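Local structure of pentalenene synthase (Streptomyces chartreusis NRRL 3882, 6Q4S) at residues Leu9-Pro14 with Ala265-Tyr270; Ala200-His205 with Pro278-Glu283; Met208-Asp213 with Leu271-Arg276; Asp217-Met222 with Asn306-Trp311. The protein probably converts (2E,6E)-farnesyl diphosphate into the bicyclic sesquiterpenol 7-epi-alpha-eudesmol through a magnesium-dependent 1,10-cyclisation. One frame throughout, in Å; residues are numbered along the deposited sequence.

In the fold
All four interactions lie in the all-helical terpene synthase fold. Helix 200-203, used by interaction 2, leads directly into helix 206-228, shared by interactions 3 and 4. Next comes helix 252-284, shared by interactions 1, 2 and 3, and then helix 288-313, used by interaction 4. Interaction 3 is nested within the chain loop closed by interaction 2; every other pair crosses along the sequence. Interaction 4 is the deepest, its centre about 10 Å from that of the chain. Interaction 2 is the outermost, at about 24 Å. Interactions 2 and 3 touch, and interaction 1 touches both 3 and 4. The N-terminal segment is thus joined to the helices beside the probable magnesium site.

Interaction 1 of 4, residues Leu9-Pro14 with Ala265-Tyr270; sequences LPFDTP and ACLDEY
The backbone N of Tyr270 bonds to Cys266 O at 2.9 Å. This helical bond secures the turn from which Tyr270 and Leu267 face the N-terminal segment 9-14. Leu267 has CG anti to its own N (chi1 -170°), which sends its methyls to Leu9 and Phe11. The closest approach is methyl to methyl, with Leu9 CD2 at 3.5 Å from Leu267 CD2. These two side chains cross at about a right angle. The other methyl, Leu267 CD1, lies 4.2 Å from Phe11 CE2. The Phe11 ring also meets Tyr270, its CZ being 3.9 Å from Tyr270 CE2. The two rings are inclined to each other, and neither lies flat on the other. The Tyr270 hydroxyl pairs with the side-chain amide of Gln274, one turn further along helix 252-284. Leu9 also rests on Asn306 and Tyr309 of helix 288-313, so the loop before helix 19-32 lies against two helices of the terpene synthase fold. Leu9 is about 10 Å, side chain to side chain, from Asn223, a probable magnesium ligand. The touching groups are all hydrocarbon, so the loop is held here by shape and by the exclusion of water.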
loop_
_atom_site.group_PDB
_atom_site.type_symbol
_atom_site.label_atom_id
_atom_site.label_comp_id
_atom_site.label_asym_id
_atom_site.label_seq_id
_atom_site.Cartn_x
_atom_site.Cartn_y
_atom_site.Cartn_z
ATOM N N LEU A 9 0.572 -8.725 32.911
ATOM C CA LEU A 9 -0.409 -8.542 31.855
ATOM C C LEU A 9 -1.606 -9.429 32.134
ATOM O O LEU A 9 -1.413 -10.514 32.620
ATOM C CB LEU A 9 0.262 -8.933 30.522
ATOM C CG LEU A 9 1.531 -8.116 30.176
ATOM C CD1 LEU A 9 2.171 -8.517 28.834
ATOM C CD2 LEU A 9 1.143 -6.637 30.157
ATOM N N PRO A 10 -2.840 -8.982 31.836
ATOM C CA PRO A 10 -4.020 -9.840 31.994
ATOM C C PRO A 10 -4.340 -10.698 30.754
ATOM O O PRO A 10 -5.461 -10.661 30.266
ATOM C CB PRO A 10 -5.142 -8.808 32.200
ATOM C CG PRO A 10 -4.740 -7.700 31.290
ATOM C CD PRO A 10 -3.235 -7.610 31.458
ATOM N N PHE A 11 -3.364 -11.408 30.203
ATOM C CA PHE A 11 -3.606 -12.288 29.056
ATOM C C PHE A 11 -3.033 -13.617 29.449
ATOM O O PHE A 11 -2.106 -13.674 30.231
ATOM C CB PHE A 11 -2.890 -11.796 27.772
ATOM C CG PHE A 11 -3.161 -10.367 27.422
ATOM C CD1 PHE A 11 -4.416 -9.960 27.039
ATOM C CD2 PHE A 11 -2.143 -9.411 27.465
ATOM C CE1 PHE A 11 -4.676 -8.628 26.734
ATOM C CE2 PHE A 11 -2.405 -8.090 27.145
ATOM C CZ PHE A 11 -3.680 -7.698 26.770
ATOM N N ASP A 12 -3.605 -14.694 28.933
ATOM C CA ASP A 12 -2.994 -16.031 29.015
ATOM C C ASP A 12 -3.001 -16.513 27.566
ATOM O O ASP A 12 -4.058 -16.501 26.891
ATOM C CB ASP A 12 -3.814 -16.954 29.948
ATOM C CG ASP A 12 -3.180 -18.318 30.131
ATOM O OD1 ASP A 12 -1.930 -18.407 30.127
ATOM O OD2 ASP A 12 -3.934 -19.305 30.300
ATOM N N THR A 13 -1.844 -16.906 27.066
ATOM C CA THR A 13 -1.701 -16.918 25.612
ATOM C C THR A 13 -0.978 -18.192 25.182
ATOM O O THR A 13 0.098 -18.507 25.714
ATOM C CB THR A 13 -1.089 -15.499 25.256
ATOM O OG1 THR A 13 -2.010 -14.726 24.503
ATOM C CG2 THR A 13 0.244 -15.527 24.741
ATOM N N PRO A 14 -1.560 -18.953 24.207
ATOM C CA PRO A 14 -0.879 -20.185 23.774
ATOM C C PRO A 14 0.460 -19.997 23.051
ATOM O O PRO A 14 0.766 -18.931 22.527
ATOM C CB PRO A 14 -1.921 -20.886 22.881
ATOM C CG PRO A 14 -2.986 -19.881 22.580
ATOM C CD PRO A 14 -2.920 -18.808 23.630
ATOM N N ALA A 265 -0.597 3.053 31.198
ATOM C CA ALA A 265 -1.681 3.885 30.680
ATOM C C ALA A 265 -2.150 3.506 29.214
ATOM O O ALA A 265 -3.341 3.588 28.927
ATOM C CB ALA A 265 -1.257 5.372 30.726
ATOM N N CYS A 266 -1.224 3.190 28.299
ATOM C CA CYS A 266 -1.569 2.668 26.925
ATOM C C CYS A 266 -2.302 1.356 27.049
ATOM O O CYS A 266 -3.350 1.198 26.448
ATOM C CB CYS A 266 -0.322 2.393 26.082
ATOM S SG CYS A 266 0.486 3.918 25.561
ATOM N N LEU A 267 -1.704 0.439 27.825
ATOM C CA LEU A 267 -2.323 -0.864 28.145
ATOM C C LEU A 267 -3.734 -0.736 28.703
ATOM O O LEU A 267 -4.681 -1.343 28.166
ATOM C CB LEU A 267 -1.435 -1.659 29.074
ATOM C CG LEU A 267 -1.782 -3.120 29.334
ATOM C CD1 LEU A 267 -1.832 -4.028 28.099
ATOM C CD2 LEU A 267 -0.764 -3.666 30.320
ATOM N N ASP A 268 -3.928 0.099 29.727
ATOM C CA ASP A 268 -5.270 0.258 30.282
ATOM C C ASP A 268 -6.269 0.843 29.335
ATOM O O ASP A 268 -7.442 0.487 29.435
ATOM C CB ASP A 268 -5.311 1.139 31.549
ATOM C CG ASP A 268 -4.489 0.579 32.694
ATOM O OD1 ASP A 268 -4.250 -0.658 32.784
ATOM O OD2 ASP A 268 -4.050 1.431 33.501
ATOM N N GLU A 269 -5.871 1.766 28.464
ATOM C CA GLU A 269 -6.807 2.256 27.478
ATOM C C GLU A 269 -7.146 1.087 26.456
ATOM O O GLU A 269 -8.293 0.966 26.025
ATOM C CB GLU A 269 -6.298 3.493 26.743
ATOM C CG GLU A 269 -7.367 4.083 25.797
ATOM C CD GLU A 269 -6.892 5.200 24.851
ATOM O OE1 GLU A 269 -5.784 5.748 25.021
ATOM O OE2 GLU A 269 -7.640 5.545 23.892
ATOM N N TYR A 270 -6.131 0.323 26.072
ATOM C CA TYR A 270 -6.289 -0.891 25.240
ATOM C C TYR A 270 -7.327 -1.845 25.868
ATOM O O TYR A 270 -8.331 -2.242 25.202
ATOM C CB TYR A 270 -4.940 -1.652 24.958
ATOM C CG TYR A 270 -5.226 -2.989 24.260
ATOM C CD1 TYR A 270 -5.547 -3.032 22.884
ATOM C CD2 TYR A 270 -5.295 -4.154 24.982
ATOM C CE1 TYR A 270 -5.871 -4.225 22.263
ATOM C CE2 TYR A 270 -5.644 -5.357 24.386
ATOM C CZ TYR A 270 -5.943 -5.401 23.029
ATOM O OH TYR A 270 -6.285 -6.615 22.445
#

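Interaction 2 of 4, residues Ala200-His205 with Pro278-Glu283; sequences AQAMGH and PQMCDE
The imidazole of His205 overlaps Met280, whose CG sits over one ring face. Met280 CG is 3.5 Å from the centroid of the His205 ring and only 8° off the ring normal, a CH-pi contact. Met280 SD lies obliquely to the same ring, 4.0 Å from its centroid. A bend about the CG-SD bond of Met280 (chi3 85°) brings CE to 4.1 Å from Ala202 CB. The ring has CG anti to the backbone N, which carries it out toward helix 252-284. There its edge meets Glu283, with a weak hydrogen bond from His205 NE2 to Glu283 OE2 of 3.3 Å. The carboxylate plane is steeply turned, 77° from that of the ring. His205 is also the N-cap of helix 206-228, and its ND1 bonds to Val207 N. ND1 accepts the capping bond and NE2 gives a weak one, so both ring nitrogens help to fix the ring's rotation. In the all-helical terpene synthase fold the contact sets helix 200-203 and the N-cap of helix 206-228 against the C-terminal end of helix 252-284, away from the probable magnesium and substrate sites. A leucine in place of His205 would probably leave Val207 N without its cap and Glu283 without its weak partner. Val294 of helix 288-313 packs on both Ala202 and Met280. Ala200 and Gln201 pack against the same residues of the second subunit.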
loop_
_atom_site.group_PDB
_atom_site.type_symbol
_atom_site.label_atom_id
_atom_site.label_comp_id
_atom_site.label_asym_id
_atom_site.label_seq_id
_atom_site.Cartn_x
_atom_site.Cartn_y
_atom_site.Cartn_z
ATOM N N ALA A 200 -14.222 -6.368 7.210
ATOM C CA ALA A 200 -13.546 -5.120 6.814
ATOM C C ALA A 200 -14.134 -3.912 7.526
ATOM O O ALA A 200 -13.399 -2.995 7.885
ATOM C CB ALA A 200 -13.564 -4.929 5.300
ATOM N N GLN A 201 -15.451 -3.917 7.744
ATOM C CA GLN A 201 -16.114 -2.809 8.462
ATOM C C GLN A 201 -15.718 -2.743 9.955
ATOM O O GLN A 201 -15.760 -1.669 10.516
ATOM C CB GLN A 201 -17.656 -2.839 8.279
ATOM C CG GLN A 201 -18.362 -4.040 8.893
ATOM C CD GLN A 201 -18.435 -5.264 7.984
ATOM O OE1 GLN A 201 -17.433 -5.758 7.463
ATOM N NE2 GLN A 201 -19.615 -5.785 7.841
ATOM N N ALA A 202 -15.326 -3.870 10.567
ATOM C CA ALA A 202 -14.711 -3.856 11.890
ATOM C C ALA A 202 -13.241 -3.332 11.916
ATOM O O ALA A 202 -12.850 -2.529 12.802
ATOM C CB ALA A 202 -14.819 -5.213 12.554
ATOM N N MET A 203 -12.441 -3.720 10.927
ATOM C CA MET A 203 -11.050 -3.237 10.815
ATOM C C MET A 203 -10.946 -1.712 10.696
ATOM O O MET A 203 -10.047 -1.135 11.260
ATOM C CB MET A 203 -10.264 -3.882 9.610
ATOM C CG MET A 203 -9.689 -5.254 9.917
ATOM S SD MET A 203 -8.399 -5.397 11.203
ATOM C CE MET A 203 -7.693 -3.920 10.815
ATOM N N GLY A 204 -11.859 -1.103 9.976
ATOM C CA GLY A 204 -11.965 0.361 9.837
ATOM C C GLY A 204 -12.830 1.082 10.888
ATOM O O GLY A 204 -13.006 2.275 10.814
ATOM N N HIS A 205 -13.387 0.350 11.837
ATOM C CA HIS A 205 -14.120 0.976 12.935
ATOM C C HIS A 205 -13.147 1.695 13.919
ATOM O O HIS A 205 -12.032 1.221 14.133
ATOM C CB HIS A 205 -14.939 -0.077 13.639
ATOM C CG HIS A 205 -15.926 0.469 14.611
ATOM N ND1 HIS A 205 -15.569 0.849 15.889
ATOM C CD2 HIS A 205 -17.253 0.727 14.490
ATOM C CE1 HIS A 205 -16.638 1.290 16.527
ATOM N NE2 HIS A 205 -17.668 1.245 15.696
ATOM N N PRO A 278 -17.850 -6.024 21.932
ATOM C CA PRO A 278 -19.262 -6.406 21.730
ATOM C C PRO A 278 -20.172 -5.241 21.330
ATOM O O PRO A 278 -20.986 -5.398 20.436
ATOM C CB PRO A 278 -19.681 -7.016 23.094
ATOM C CG PRO A 278 -18.402 -7.456 23.726
ATOM C CD PRO A 278 -17.347 -6.474 23.252
ATOM N N GLN A 279 -20.036 -4.071 21.921
ATOM C CA GLN A 279 -20.867 -2.937 21.470
ATOM C C GLN A 279 -20.527 -2.548 20.015
ATOM O O GLN A 279 -21.399 -2.102 19.273
ATOM C CB GLN A 279 -20.740 -1.734 22.427
ATOM C CG GLN A 279 -21.175 -0.365 21.898
ATOM C CD GLN A 279 -20.834 0.754 22.878
ATOM O OE1 GLN A 279 -21.482 0.893 23.914
ATOM N NE2 GLN A 279 -19.811 1.558 22.556
ATOM N N MET A 280 -19.248 -2.646 19.632
ATOM C CA MET A 280 -18.848 -2.309 18.267
ATOM C C MET A 280 -19.564 -3.266 17.294
ATOM O O MET A 280 -20.113 -2.829 16.289
ATOM C CB MET A 280 -17.309 -2.389 18.085
ATOM C CG MET A 280 -16.838 -2.383 16.617
ATOM S SD MET A 280 -15.064 -2.671 16.501
ATOM C CE MET A 280 -15.044 -4.436 16.548
ATOM N N CYS A 281 -19.549 -4.556 17.622
ATOM C CA CYS A 281 -20.176 -5.558 16.800
ATOM C C CYS A 281 -21.667 -5.332 16.671
ATOM O O CYS A 281 -22.208 -5.531 15.591
ATOM C CB CYS A 281 -19.902 -6.949 17.333
ATOM S SG CYS A 281 -18.175 -7.473 17.234
ATOM N N ASP A 282 -22.309 -4.901 17.760
ATOM C CA ASP A 282 -23.740 -4.497 17.754
ATOM C C ASP A 282 -23.990 -3.287 16.842
ATOM O O ASP A 282 -24.883 -3.303 16.017
ATOM C CB ASP A 282 -24.246 -4.158 19.188
ATOM C CG ASP A 282 -24.205 -5.352 20.156
ATOM O OD1 ASP A 282 -24.081 -6.518 19.735
ATOM O OD2 ASP A 282 -24.293 -5.144 21.374
ATOM N N GLU A 283 -23.222 -2.225 17.009
ATOM C CA GLU A 283 -23.354 -1.007 16.167
ATOM C C GLU A 283 -23.140 -1.283 14.655
ATOM O O GLU A 283 -23.791 -0.676 13.805
ATOM C CB GLU A 283 -22.359 0.011 16.717
ATOM C CG GLU A 283 -22.024 1.309 15.979
ATOM C CD GLU A 283 -20.889 2.066 16.723
ATOM O OE1 GLU A 283 -20.475 1.632 17.841
ATOM O OE2 GLU A 283 -20.396 3.094 16.201
#

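Interaction 3 of 4, residues Met208-Asp213 with Leu271-Arg276; sequences MERMRD and LELQER
Met211 and Leu273 both place CG beside the backbone N, and this leans their chains into the gap between helices 206-228 and 252-284. The two side chains run past each other in opposite directions. Met211 CG comes to 3.6 Å from Leu273 CB, while Met211 SD lies further off at 4.1 Å. A bend at the end of Met211 (chi3 69°) then turns its methyl aside, so that CE meets the aliphatic part of Gln274 at 3.8 Å from its CG. The branch CD1 of Leu273 goes the other way and approaches Arg210 CG at 3.4 Å. Arg210 is bent at chi2 and offers only its aliphatic stem here; its guanidinium forms a salt bridge with Glu269. The helix segments are nearly antiparallel, with axes 9.8 Å apart at closest approach and directions 151° apart. This is a helix pair of the all-alpha terpene synthase fold. Val298 of helix 288-313 touches both Met211 and Gln274 and adds a third helix. Shortening Met211 to an alanine is likely to open a gap between the helices and leave Leu273 CB and Gln274 CG without their cover. Even the arginine and glutamine contribute carbon to this contact, so it rests on apolar fit, with the Arg210 charge probably balanced by Glu269 at its margin.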
loop_
_atom_site.group_PDB
_atom_site.type_symbol
_atom_site.label_atom_id
_atom_site.label_comp_id
_atom_site.label_asym_id
_atom_site.label_seq_id
_atom_site.Cartn_x
_atom_site.Cartn_y
_atom_site.Cartn_z
ATOM N N MET A 208 -11.353 -0.561 16.723
ATOM C CA MET A 208 -10.277 -1.424 16.283
ATOM C C MET A 208 -9.036 -0.634 15.787
ATOM O O MET A 208 -7.904 -1.050 16.036
ATOM C CB MET A 208 -10.806 -2.373 15.209
ATOM C CG MET A 208 -9.769 -3.309 14.624
ATOM S SD MET A 208 -9.132 -4.494 15.809
ATOM C CE MET A 208 -10.355 -5.817 15.543
ATOM N N GLU A 209 -9.237 0.486 15.109
ATOM C CA GLU A 209 -8.094 1.257 14.628
ATOM C C GLU A 209 -7.287 1.759 15.805
ATOM O O GLU A 209 -6.061 1.693 15.798
ATOM C CB GLU A 209 -8.466 2.485 13.804
ATOM C CG GLU A 209 -9.019 2.117 12.457
ATOM C CD GLU A 209 -9.017 3.254 11.464
ATOM O OE1 GLU A 209 -8.754 4.439 11.828
ATOM O OE2 GLU A 209 -9.296 2.930 10.290
ATOM N N ARG A 210 -7.991 2.264 16.815
ATOM C CA ARG A 210 -7.311 2.674 18.040
ATOM C C ARG A 210 -6.640 1.537 18.812
ATOM O O ARG A 210 -5.564 1.700 19.379
ATOM C CB ARG A 210 -8.341 3.457 18.898
ATOM C CG ARG A 210 -7.814 4.009 20.174
ATOM C CD ARG A 210 -6.842 5.104 19.930
ATOM N NE ARG A 210 -6.468 5.721 21.196
ATOM C CZ ARG A 210 -5.411 6.515 21.356
ATOM N NH1 ARG A 210 -4.573 6.823 20.349
ATOM N NH2 ARG A 210 -5.170 6.992 22.546
ATOM N N MET A 211 -7.265 0.362 18.868
ATOM C CA MET A 211 -6.653 -0.773 19.515
ATOM C C MET A 211 -5.296 -1.174 18.924
ATOM O O MET A 211 -4.386 -1.497 19.656
ATOM C CB MET A 211 -7.583 -1.980 19.513
ATOM C CG MET A 211 -8.706 -1.819 20.517
ATOM S SD MET A 211 -9.991 -3.085 20.394
ATOM C CE MET A 211 -9.229 -4.603 20.932
ATOM N N ARG A 212 -5.193 -1.142 17.595
ATOM C CA ARG A 212 -3.959 -1.444 16.900
ATOM C C ARG A 212 -2.878 -0.409 17.235
ATOM O O ARG A 212 -1.717 -0.763 17.480
ATOM C CB ARG A 212 -4.226 -1.496 15.377
ATOM C CG ARG A 212 -5.087 -2.691 14.957
ATOM C CD ARG A 212 -5.767 -2.553 13.591
ATOM N NE ARG A 212 -4.854 -2.424 12.446
ATOM C CZ ARG A 212 -4.268 -3.424 11.776
ATOM N NH1 ARG A 212 -4.449 -4.683 12.123
ATOM N NH2 ARG A 212 -3.504 -3.152 10.711
ATOM N N ASP A 213 -3.265 0.857 17.231
ATOM C CA ASP A 213 -2.348 1.927 17.627
ATOM C C ASP A 213 -1.865 1.789 19.062
ATOM O O ASP A 213 -0.651 1.899 19.305
ATOM C CB ASP A 213 -2.985 3.275 17.479
ATOM C CG ASP A 213 -3.088 3.734 16.046
ATOM O OD1 ASP A 213 -2.365 3.264 15.114
ATOM O OD2 ASP A 213 -3.872 4.673 15.875
ATOM N N LEU A 271 -7.136 -2.158 27.156
ATOM C CA LEU A 271 -8.091 -2.996 27.872
ATOM C C LEU A 271 -9.520 -2.439 27.931
ATOM O O LEU A 271 -10.477 -3.225 27.816
ATOM C CB LEU A 271 -7.569 -3.333 29.252
ATOM C CG LEU A 271 -6.284 -4.141 29.248
ATOM C CD1 LEU A 271 -5.726 -4.289 30.666
ATOM C CD2 LEU A 271 -6.466 -5.517 28.584
ATOM N N GLU A 272 -9.683 -1.120 28.062
ATOM C CA GLU A 272 -11.034 -0.482 27.995
ATOM C C GLU A 272 -11.684 -0.663 26.617
ATOM O O GLU A 272 -12.911 -0.848 26.499
ATOM C CB GLU A 272 -11.006 1.029 28.285
ATOM C CG GLU A 272 -10.717 1.452 29.733
ATOM C CD GLU A 272 -10.208 2.914 29.920
ATOM O OE1 GLU A 272 -10.243 3.764 28.982
ATOM O OE2 GLU A 272 -9.748 3.227 31.053
ATOM N N LEU A 273 -10.893 -0.541 25.559
ATOM C CA LEU A 273 -11.469 -0.691 24.201
ATOM C C LEU A 273 -11.789 -2.171 23.975
ATOM O O LEU A 273 -12.814 -2.518 23.386
ATOM C CB LEU A 273 -10.543 -0.096 23.141
ATOM C CG LEU A 273 -10.417 1.406 23.204
ATOM C CD1 LEU A 273 -9.279 1.897 22.339
ATOM C CD2 LEU A 273 -11.698 2.039 22.761
ATOM N N GLN A 274 -10.953 -3.058 24.461
ATOM C CA GLN A 274 -11.300 -4.477 24.420
ATOM C C GLN A 274 -12.715 -4.801 24.960
ATOM O O GLN A 274 -13.453 -5.581 24.364
ATOM C CB GLN A 274 -10.303 -5.312 25.173
ATOM C CG GLN A 274 -9.473 -6.228 24.348
ATOM C CD GLN A 274 -8.637 -7.177 25.157
ATOM O OE1 GLN A 274 -8.901 -7.444 26.364
ATOM N NE2 GLN A 274 -7.674 -7.784 24.490
ATOM N N GLU A 275 -13.094 -4.207 26.086
ATOM C CA GLU A 275 -14.441 -4.445 26.654
ATOM C C GLU A 275 -15.544 -3.816 25.790
ATOM O O GLU A 275 -16.716 -4.196 25.885
ATOM C CB GLU A 275 -14.493 -3.973 28.134
ATOM C CG GLU A 275 -13.761 -4.941 29.081
ATOM C CD GLU A 275 -13.011 -4.275 30.259
ATOM O OE1 GLU A 275 -13.583 -3.397 30.960
ATOM O OE2 GLU A 275 -11.834 -4.651 30.513
ATOM N N ARG A 276 -15.186 -2.873 24.933
ATOM C CA ARG A 276 -16.173 -2.260 24.033
ATOM C C ARG A 276 -16.437 -3.027 22.702
ATOM O O ARG A 276 -17.335 -2.674 21.948
ATOM C CB ARG A 276 -15.739 -0.830 23.754
ATOM C CG ARG A 276 -16.852 0.169 23.953
ATOM C CD ARG A 276 -16.391 1.551 23.533
ATOM N NE ARG A 276 -15.476 2.103 24.523
ATOM C CZ ARG A 276 -14.748 3.210 24.352
ATOM N NH1 ARG A 276 -14.788 3.892 23.195
ATOM N NH2 ARG A 276 -13.949 3.629 25.342
#

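Interaction 4 of 4, residues Asp217-Met222 with Asn306-Trp311; sequences DTIGFM and NGNYEW
Ile219 and Asn308 form the fully buried part of this contact; of the four touching residues Tyr309 alone is partly exposed. On the buried side, Ile219 CG2 lies 3.6 Å from Asn308 ND2 and 3.9 Å from Asn308 CG. The methyl thus abuts the amide, and the two side chains cross at a slant. Asn308 has CG anti to its backbone N (chi1 -178°), which points the amide across to helix 206-228. There its ND2 makes a hydrogen bond to Asn223 OD1, so this buried N-H group is satisfied. Ile219 packs beside the bonded amide and probably limits its movement. At the Tyr309 end, Met222 SD stands off, 5.5 Å from the centroid of the Tyr309 ring and 45° off the ring normal, in an oblique Met-aromatic contact. The terminal methyl CE is the part turned to the ring, but its modelled closeness is doubtful. The Tyr309 hydroxyl is bonded to Phe7 N, and Leu9 also touches Tyr309, so the N-terminal segment covers this side. Gly220 O makes a weak hydrogen bond with Arg177 NH2, and Arg177 probably binds the substrate. Asn223, Ser227 and Glu231 are the probable ligands of a magnesium ion. Asn308 is thus probably a second-shell residue that helps position Asn223. The spacing of these ligands is that of the NSE metal-binding motif of class I terpene synthases.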
loop_
_atom_site.group_PDB
_atom_site.type_symbol
_atom_site.label_atom_id
_atom_site.label_comp_id
_atom_site.label_asym_id
_atom_site.label_seq_id
_atom_site.Cartn_x
_atom_site.Cartn_y
_atom_site.Cartn_z
ATOM N N ASP A 217 1.869 1.099 20.539
ATOM C CA ASP A 217 2.518 1.944 21.618
ATOM C C ASP A 217 3.076 1.068 22.724
ATOM O O ASP A 217 4.248 1.172 23.082
ATOM C CB ASP A 217 1.537 2.927 22.238
ATOM C CG ASP A 217 1.076 3.986 21.256
ATOM O OD1 ASP A 217 1.753 4.212 20.204
ATOM O OD2 ASP A 217 0.010 4.567 21.520
ATOM N N THR A 218 2.223 0.182 23.225
ATOM C CA THR A 218 2.529 -0.647 24.348
ATOM C C THR A 218 3.716 -1.425 24.044
ATOM O O THR A 218 4.652 -1.449 24.807
ATOM C CB THR A 218 1.359 -1.581 24.650
ATOM O OG1 THR A 218 0.210 -0.811 24.958
ATOM C CG2 THR A 218 1.655 -2.520 25.807
ATOM N N ILE A 219 3.736 -2.080 22.898
ATOM C CA ILE A 219 4.877 -2.934 22.564
ATOM C C ILE A 219 6.132 -2.134 22.317
ATOM O O ILE A 219 7.191 -2.544 22.749
ATOM C CB ILE A 219 4.574 -3.865 21.360
ATOM C CG1 ILE A 219 3.520 -4.857 21.767
ATOM C CG2 ILE A 219 5.857 -4.581 20.886
ATOM C CD1 ILE A 219 2.744 -5.412 20.580
ATOM N N GLY A 220 6.029 -0.981 21.650
ATOM C CA GLY A 220 7.267 -0.182 21.378
ATOM C C GLY A 220 7.875 0.335 22.684
ATOM O O GLY A 220 9.100 0.337 22.862
ATOM N N PHE A 221 7.007 0.745 23.595
ATOM C CA PHE A 221 7.475 1.279 24.911
ATOM C C PHE A 221 8.064 0.154 25.798
ATOM O O PHE A 221 9.092 0.352 26.442
ATOM C CB PHE A 221 6.344 1.953 25.638
ATOM C CG PHE A 221 5.839 3.246 24.991
ATOM C CD1 PHE A 221 6.522 3.930 23.987
ATOM C CD2 PHE A 221 4.634 3.755 25.413
ATOM C CE1 PHE A 221 5.979 5.097 23.399
ATOM C CE2 PHE A 221 4.092 4.910 24.840
ATOM C CZ PHE A 221 4.758 5.580 23.862
ATOM N N MET A 222 7.455 -1.053 25.793
ATOM C CA MET A 222 8.061 -2.202 26.514
ATOM C C MET A 222 9.391 -2.571 25.943
ATOM O O MET A 222 10.366 -2.817 26.670
ATOM C CB MET A 222 7.123 -3.443 26.484
ATOM C CG MET A 222 5.834 -3.222 27.262
ATOM S SD MET A 222 4.663 -4.619 27.562
ATOM C CE MET A 222 5.913 -5.777 27.866
ATOM N N ASN A 306 1.290 -10.065 24.545
ATOM C CA ASN A 306 1.754 -11.031 25.561
ATOM C C ASN A 306 2.964 -11.809 25.166
ATOM O O ASN A 306 3.951 -11.945 25.963
ATOM C CB ASN A 306 0.655 -11.946 25.970
ATOM C CG ASN A 306 0.890 -12.525 27.374
ATOM O OD1 ASN A 306 1.097 -11.789 28.350
ATOM N ND2 ASN A 306 0.864 -13.847 27.470
ATOM N N GLY A 307 2.976 -12.227 23.898
ATOM C CA GLY A 307 4.050 -13.044 23.400
ATOM C C GLY A 307 5.331 -12.292 23.274
ATOM O O GLY A 307 6.438 -12.821 23.502
ATOM N N ASN A 308 5.222 -11.046 22.829
ATOM C CA ASN A 308 6.419 -10.221 22.756
ATOM C C ASN A 308 7.022 -10.055 24.173
ATOM O O ASN A 308 8.201 -10.177 24.344
ATOM C CB ASN A 308 6.152 -8.829 22.157
ATOM C CG ASN A 308 7.450 -8.000 22.045
ATOM O OD1 ASN A 308 8.355 -8.319 21.283
ATOM N ND2 ASN A 308 7.569 -7.022 22.890
ATOM N N TYR A 309 6.179 -9.780 25.140
ATOM C CA TYR A 309 6.645 -9.604 26.524
ATOM C C TYR A 309 7.378 -10.847 27.047
ATOM O O TYR A 309 8.596 -10.791 27.474
ATOM C CB TYR A 309 5.456 -9.257 27.436
ATOM C CG TYR A 309 5.869 -9.181 28.884
ATOM C CD1 TYR A 309 6.925 -8.343 29.291
ATOM C CD2 TYR A 309 5.271 -9.991 29.849
ATOM C CE1 TYR A 309 7.329 -8.293 30.615
ATOM C CE2 TYR A 309 5.673 -9.930 31.184
ATOM C CZ TYR A 309 6.702 -9.082 31.551
ATOM O OH TYR A 309 7.120 -9.022 32.863
ATOM N N GLU A 310 6.700 -11.989 26.906
ATOM C CA GLU A 310 7.254 -13.265 27.420
ATOM C C GLU A 310 8.463 -13.627 26.689
ATOM O O GLU A 310 9.368 -14.190 27.285
ATOM C CB GLU A 310 6.228 -14.420 27.414
ATOM C CG GLU A 310 4.860 -14.043 27.976
ATOM C CD GLU A 310 4.674 -14.479 29.416
ATOM O OE1 GLU A 310 5.683 -14.348 30.147
ATOM O OE2 GLU A 310 3.542 -14.946 29.788
ATOM N N TRP A 311 8.555 -13.312 25.392
ATOM C CA TRP A 311 9.849 -13.559 24.690
ATOM C C TRP A 311 11.021 -12.632 25.208
ATOM O O TRP A 311 12.194 -13.030 25.290
ATOM C CB TRP A 311 9.654 -13.349 23.155
ATOM C CG TRP A 311 10.878 -13.293 22.360
ATOM C CD1 TRP A 311 11.692 -14.294 22.108
ATOM C CD2 TRP A 311 11.409 -12.148 21.662
ATOM N NE1 TRP A 311 12.738 -13.876 21.317
ATOM C CE2 TRP A 311 12.579 -12.563 21.023
ATOM C CE3 TRP A 311 10.996 -10.811 21.520
ATOM C CZ2 TRP A 311 13.361 -11.713 20.257
ATOM C CZ3 TRP A 311 11.756 -9.975 20.750
ATOM C CH2 TRP A 311 12.944 -10.423 20.134
#